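Local coordinates for protein ATP-dependent Clp protease proteolytic subunit (Listeria monocytogenes, PDB 4JCQ) that forms the proteolytic chamber of the Clp machinery as a serine peptidase of family S14 and probably degrades misfolded proteins in an ATP-dependent process, at residues Glu46-Gln60 / Ile77-Ser91. Sequence-based numbering, arbitrary orientation.
Sequences ESISNDPITIFINSQ and IKPTVKVVGTGWVAS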
loop_
_atom_site.group_PDB
_atom_site.type_symbol
_atom_site.label_atom_id
_atom_site.label_comp_id
_atom_site.label_asym_id
_atom_site.label_seq_id
_atom_site.Cartn_x
_atom_site.Cartn_y
_atom_site.Cartn_z
ATOM N N GLU H 46 18.730 12.206 -18.738
ATOM C CA GLU H 46 19.087 13.244 -19.705
ATOM C C GLU H 46 19.446 14.562 -19.016
ATOM O O GLU H 46 20.413 15.222 -19.399
ATOM C CB GLU H 46 17.950 13.466 -20.709
ATOM C CG GLU H 46 18.226 14.573 -21.717
ATOM C CD GLU H 46 17.048 14.878 -22.622
ATOM O OE1 GLU H 46 15.889 14.845 -22.152
ATOM O OE2 GLU H 46 17.292 15.166 -23.809
ATOM N N SER H 47 18.667 14.931 -17.999
ATOM C CA SER H 47 18.881 16.182 -17.268
ATOM C C SER H 47 20.179 16.184 -16.456
ATOM O O SER H 47 20.742 17.245 -16.183
ATOM C CB SER H 47 17.689 16.491 -16.360
ATOM O OG SER H 47 17.626 15.596 -15.265
ATOM N N ILE H 48 20.646 14.996 -16.076
ATOM C CA ILE H 48 21.877 14.855 -15.301
ATOM C C ILE H 48 23.120 15.048 -16.178
ATOM O O ILE H 48 23.985 15.867 -15.856
ATOM C CB ILE H 48 21.920 13.513 -14.533
ATOM C CG1 ILE H 48 20.841 13.499 -13.444
ATOM C CG2 ILE H 48 23.292 13.280 -13.911
ATOM C CD1 ILE H 48 20.526 12.127 -12.891
ATOM N N SER H 49 23.201 14.303 -17.280
ATOM C CA SER H 49 24.324 14.416 -18.218
ATOM C C SER H 49 23.979 13.908 -19.618
ATOM O O SER H 49 22.910 13.332 -19.838
ATOM C CB SER H 49 25.559 13.678 -17.682
ATOM O OG SER H 49 25.383 12.274 -17.737
ATOM N N ASN H 50 24.898 14.131 -20.555
ATOM C CA ASN H 50 24.777 13.625 -21.920
ATOM C C ASN H 50 25.437 12.258 -22.111
ATOM O O ASN H 50 25.524 11.758 -23.233
ATOM C CB ASN H 50 25.356 14.633 -22.920
ATOM C CG ASN H 50 24.472 15.852 -23.107
ATOM O OD1 ASN H 50 24.942 16.986 -23.031
ATOM N ND2 ASN H 50 23.186 15.625 -23.357
ATOM N N ASP H 51 25.900 11.665 -21.009
ATOM C CA ASP H 51 26.515 10.336 -21.023
ATOM C C ASP H 51 25.537 9.263 -21.515
ATOM O O ASP H 51 24.328 9.396 -21.321
ATOM C CB ASP H 51 27.037 9.975 -19.628
ATOM C CG ASP H 51 28.296 10.743 -19.249
ATOM O OD1 ASP H 51 28.702 10.659 -18.072
ATOM O OD2 ASP H 51 28.883 11.427 -20.118
ATOM N N PRO H 52 26.058 8.200 -22.163
ATOM C CA PRO H 52 25.211 7.128 -22.702
ATOM C C PRO H 52 24.328 6.441 -21.657
ATOM O O PRO H 52 24.665 6.415 -20.471
ATOM C CB PRO H 52 26.226 6.132 -23.269
ATOM C CG PRO H 52 27.417 6.964 -23.600
ATOM C CD PRO H 52 27.477 7.999 -22.515
ATOM N N ILE H 53 23.201 5.902 -22.115
ATOM C CA ILE H 53 22.265 5.166 -21.265
ATOM C C ILE H 53 22.138 3.737 -21.789
ATOM O O ILE H 53 22.062 3.520 -22.999
ATOM C CB ILE H 53 20.876 5.852 -21.228
ATOM C CG1 ILE H 53 20.987 7.261 -20.633
ATOM C CG2 ILE H 53 19.866 5.019 -20.442
ATOM C CD1 ILE H 53 19.779 8.141 -20.882
ATOM N N THR H 54 22.138 2.769 -20.876
ATOM C CA THR H 54 21.954 1.363 -21.236
ATOM C C THR H 54 20.566 0.885 -20.815
ATOM O O THR H 54 20.161 1.071 -19.666
ATOM C CB THR H 54 23.037 0.468 -20.594
ATOM O OG1 THR H 54 24.333 0.993 -20.902
ATOM C CG2 THR H 54 22.944 -0.971 -21.113
ATOM N N ILE H 55 19.840 0.283 -21.753
ATOM C CA ILE H 55 18.520 -0.273 -21.468
ATOM C C ILE H 55 18.537 -1.790 -21.647
ATOM O O ILE H 55 18.870 -2.288 -22.721
ATOM C CB ILE H 55 17.417 0.348 -22.361
ATOM C CG1 ILE H 55 17.375 1.875 -22.199
ATOM C CG2 ILE H 55 16.062 -0.264 -22.035
ATOM C CD1 ILE H 55 16.332 2.568 -23.054
ATOM N N PHE H 56 18.192 -2.514 -20.583
ATOM C CA PHE H 56 17.990 -3.962 -20.652
ATOM C C PHE H 56 16.510 -4.244 -20.888
ATOM O O PHE H 56 15.657 -3.791 -20.119
ATOM C CB PHE H 56 18.463 -4.650 -19.364
ATOM C CG PHE H 56 19.957 -4.623 -19.167
ATOM C CD1 PHE H 56 20.570 -3.547 -18.538
ATOM C CD2 PHE H 56 20.749 -5.683 -19.599
ATOM C CE1 PHE H 56 21.947 -3.520 -18.353
ATOM C CE2 PHE H 56 22.126 -5.662 -19.420
ATOM C CZ PHE H 56 22.726 -4.579 -18.794
ATOM N N ILE H 57 16.210 -4.983 -21.956
ATOM C CA ILE H 57 14.826 -5.254 -22.349
ATOM C C ILE H 57 14.505 -6.746 -22.289
ATOM O O ILE H 57 15.137 -7.560 -22.971
ATOM C CB ILE H 57 14.499 -4.721 -23.768
ATOM C CG1 ILE H 57 14.831 -3.231 -23.882
ATOM C CG2 ILE H 57 13.029 -4.964 -24.105
ATOM C CD1 ILE H 57 14.965 -2.725 -25.304
ATOM N N ASN H 58 13.525 -7.082 -21.453
ATOM C CA ASN H 58 12.935 -8.414 -21.393
ATOM C C ASN H 58 11.425 -8.238 -21.475
ATOM O O ASN H 58 10.772 -7.993 -20.462
ATOM C CB ASN H 58 13.334 -9.127 -20.088
ATOM C CG ASN H 58 12.774 -10.543 -19.981
ATOM O OD1 ASN H 58 11.717 -10.856 -20.526
ATOM N ND2 ASN H 58 13.479 -11.400 -19.255
ATOM N N SER H 59 10.872 -8.342 -22.681
ATOM C CA SER H 59 9.453 -8.062 -22.879
ATOM C C SER H 59 8.812 -8.843 -24.016
ATOM O O SER H 59 9.358 -8.930 -25.115
ATOM C CB SER H 59 9.217 -6.566 -23.102
ATOM O OG SER H 59 7.830 -6.300 -23.225
ATOM N N GLN H 60 7.629 -9.377 -23.722
ATOM C CA GLN H 60 6.784 -10.071 -24.683
ATOM C C GLN H 60 5.986 -9.088 -25.549
ATOM O O GLN H 60 5.313 -9.490 -26.499
ATOM C CB GLN H 60 5.829 -11.022 -23.938
ATOM C CG GLN H 60 4.828 -10.341 -22.996
ATOM C CD GLN H 60 5.342 -10.119 -21.574
ATOM O OE1 GLN H 60 6.523 -9.825 -21.344
ATOM N NE2 GLN H 60 4.437 -10.245 -20.604
ATOM N N ILE H 77 15.596 11.954 -26.640
ATOM C CA ILE H 77 16.591 12.427 -25.673
ATOM C C ILE H 77 17.984 12.550 -26.295
ATOM O O ILE H 77 18.308 11.847 -27.255
ATOM C CB ILE H 77 16.632 11.551 -24.394
ATOM C CG1 ILE H 77 16.974 10.092 -24.732
ATOM C CG2 ILE H 77 15.311 11.659 -23.637
ATOM C CD1 ILE H 77 17.313 9.234 -23.531
ATOM N N LYS H 78 18.793 13.456 -25.749
ATOM C CA LYS H 78 20.138 13.710 -26.270
ATOM C C LYS H 78 21.144 12.568 -26.071
ATOM O O LYS H 78 21.890 12.256 -27.000
ATOM C CB LYS H 78 20.699 15.039 -25.743
ATOM C CG LYS H 78 20.367 16.233 -26.629
ATOM C CD LYS H 78 20.944 17.535 -26.089
ATOM C CE LYS H 78 19.986 18.216 -25.125
ATOM N NZ LYS H 78 20.466 19.562 -24.710
ATOM N N PRO H 79 21.169 11.934 -24.875
ATOM C CA PRO H 79 22.122 10.836 -24.674
ATOM C C PRO H 79 21.947 9.679 -25.660
ATOM O O PRO H 79 20.823 9.367 -26.062
ATOM C CB PRO H 79 21.808 10.357 -23.254
ATOM C CG PRO H 79 21.220 11.543 -22.577
ATOM C CD PRO H 79 20.410 12.220 -23.641
ATOM N N THR H 80 23.064 9.066 -26.045
ATOM C CA THR H 80 23.053 7.869 -26.880
ATOM C C THR H 80 22.533 6.688 -26.062
ATOM O O THR H 80 22.977 6.460 -24.937
ATOM C CB THR H 80 24.461 7.556 -27.428
ATOM O OG1 THR H 80 24.915 8.655 -28.224
ATOM C CG2 THR H 80 24.455 6.294 -28.284
ATOM N N VAL H 81 21.587 5.949 -26.634
ATOM C CA VAL H 81 20.973 4.822 -25.944
ATOM C C VAL H 81 21.472 3.493 -26.505
ATOM O O VAL H 81 21.376 3.236 -27.706
ATOM C CB VAL H 81 19.429 4.893 -26.000
ATOM C CG1 VAL H 81 18.803 3.623 -25.437
ATOM C CG2 VAL H 81 18.921 6.113 -25.241
ATOM N N LYS H 82 22.018 2.664 -25.620
ATOM C CA LYS H 82 22.384 1.293 -25.955
ATOM C C LYS H 82 21.309 0.353 -25.423
ATOM O O LYS H 82 20.815 0.538 -24.308
ATOM C CB LYS H 82 23.737 0.926 -25.342
ATOM C CG LYS H 82 24.928 1.659 -25.938
ATOM C CD LYS H 82 26.208 1.296 -25.200
ATOM C CE LYS H 82 27.441 1.821 -25.919
ATOM N NZ LYS H 82 27.521 3.309 -25.916
ATOM N N VAL H 83 20.945 -0.650 -26.217
ATOM C CA VAL H 83 19.963 -1.643 -25.780
ATOM C C VAL H 83 20.583 -3.034 -25.659
ATOM O O VAL H 83 21.417 -3.433 -26.478
ATOM C CB VAL H 83 18.697 -1.679 -26.674
ATOM C CG1 VAL H 83 17.903 -0.386 -26.538
ATOM C CG2 VAL H 83 19.049 -1.948 -28.132
ATOM N N VAL H 84 20.182 -3.751 -24.615
ATOM C CA VAL H 84 20.616 -5.126 -24.400
ATOM C C VAL H 84 19.387 -6.018 -24.247
ATOM O O VAL H 84 18.665 -5.932 -23.252
ATOM C CB VAL H 84 21.525 -5.267 -23.153
ATOM C CG1 VAL H 84 22.008 -6.704 -23.009
ATOM C CG2 VAL H 84 22.714 -4.321 -23.229
ATOM N N GLY H 85 19.147 -6.864 -25.244
ATOM C CA GLY H 85 18.046 -7.816 -25.194
ATOM C C GLY H 85 18.387 -8.958 -24.259
ATOM O O GLY H 85 19.523 -9.437 -24.246
ATOM N N THR H 86 17.409 -9.383 -23.464
ATOM C CA THR H 86 17.604 -10.481 -22.518
ATOM C C THR H 86 16.308 -11.259 -22.261
ATOM O O THR H 86 15.248 -10.665 -22.074
ATOM C CB THR H 86 18.243 -9.996 -21.192
ATOM O OG1 THR H 86 18.314 -11.087 -20.266
ATOM C CG2 THR H 86 17.456 -8.834 -20.568
ATOM N N GLY H 87 16.401 -12.587 -22.257
ATOM C CA GLY H 87 15.228 -13.448 -22.064
ATOM C C GLY H 87 14.404 -13.552 -23.333
ATOM O O GLY H 87 14.573 -14.489 -24.117
ATOM N N TRP H 88 13.500 -12.599 -23.532
ATOM C CA TRP H 88 12.830 -12.449 -24.822
ATOM C C TRP H 88 12.538 -11.018 -25.168
ATOM O O TRP H 88 12.420 -10.161 -24.289
ATOM C CB TRP H 88 11.581 -13.337 -24.960
ATOM C CG TRP H 88 10.474 -13.142 -23.944
ATOM C CD1 TRP H 88 10.335 -12.123 -22.999
ATOM C CD2 TRP H 88 9.273 -13.979 -23.773
ATOM N NE1 TRP H 88 9.183 -12.281 -22.270
ATOM C CE2 TRP H 88 8.497 -13.369 -22.684
ATOM C CE3 TRP H 88 8.787 -15.130 -24.386
ATOM C CZ2 TRP H 88 7.295 -13.910 -22.245
ATOM C CZ3 TRP H 88 7.570 -15.664 -23.935
ATOM C CH2 TRP H 88 6.845 -15.068 -22.892
ATOM N N VAL H 89 12.463 -10.751 -26.469
ATOM C CA VAL H 89 12.121 -9.434 -26.995
ATOM C C VAL H 89 11.157 -9.666 -28.151
ATOM O O VAL H 89 11.543 -10.212 -29.187
ATOM C CB VAL H 89 13.363 -8.661 -27.499
ATOM C CG1 VAL H 89 12.971 -7.273 -27.996
ATOM C CG2 VAL H 89 14.427 -8.553 -26.412
ATOM N N ALA H 90 9.900 -9.273 -27.964
ATOM C CA ALA H 90 8.867 -9.557 -28.960
ATOM C C ALA H 90 7.891 -8.406 -29.160
ATOM O O ALA H 90 7.613 -7.646 -28.230
ATOM C CB ALA H 90 8.109 -10.826 -28.590
ATOM N N SER H 91 7.378 -8.300 -30.388
ATOM C CA SER H 91 6.272 -7.400 -30.723
ATOM C C SER H 91 6.575 -5.936 -30.385
ATOM O O SER H 91 7.518 -5.365 -30.933
ATOM C CB SER H 91 4.970 -7.892 -30.077
ATOM O OG SER H 91 4.721 -9.245 -30.435
HETATM O O HOH W 1 25.648 9.744 -25.238
HETATM O O HOH W 2 4.234 -11.121 -28.625
#
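Gln-60 lays its CB over one face of the Trp-88 indole, 3.5 Å above the plane and shifted toward the rim on the CE2–CZ2 side. Near the pyrrole part, Asn-58 OD1 comes obliquely to within 3.1 Å of Trp-88 CD1; it is close to NE1 as well, but at too poor an angle for a hydrogen bond. CG of Trp-88 sits between the backbone N and the carbonyl carbon (chi1 59°), which brings the indole back against Asn-58 and Gln-60. The Asn-58 amide belongs mainly to a neighbouring subunit: OD1 takes a bond from its Gln-32, and ND2 gives bonds to its Thr-69 and Glu-65, which fix the rotation of the group. The other ring, Phe-56, stands alongside Val-84, which sets CB 3.7 Å from Phe-56 CD2 and holds CG2 over one ring face; Met-73 of that same subunit also packs on the phenyl.

Strands 53-59 and 81-86 are the parallel neighbours of a beta-alpha-beta unit of the ClpP/crotonase fold, joined through helix 64-76 in a beta-alpha-beta crossover. The ladder starts with Ile-53 N bonded to Thr-80 O and continues to Thr-86 N on Ile-57 O, then slips by two residues in a beta bulge at the corner of Gly-87, so that Ser-59 N reaches Trp-88 O. Beyond it lies Ser-91, the predicted nucleophile, whose OG shares a water with Gln-60 O and also hydrogen-bonds the backbone O of His-116, likewise predicted to belong to the active site.

On the face carrying Ile-53, Ile-55 and Ile-57, Ile-55 CD1 presses on Val-81 CG1 at 3.6 Å. Farther back, Ile-53 CD1 touches both Ile-77 CD1 and Pro-79 CB. Extended from its helix with CG anti to the backbone N (chi1 178°), Glu-46 crosses Pro-79 and accepts a hydrogen bond from Lys-78 N at OE2 (3.0 Å), from above the carboxylate plane; Arg-186 of another neighbouring subunit forms a salt bridge to the same oxygen.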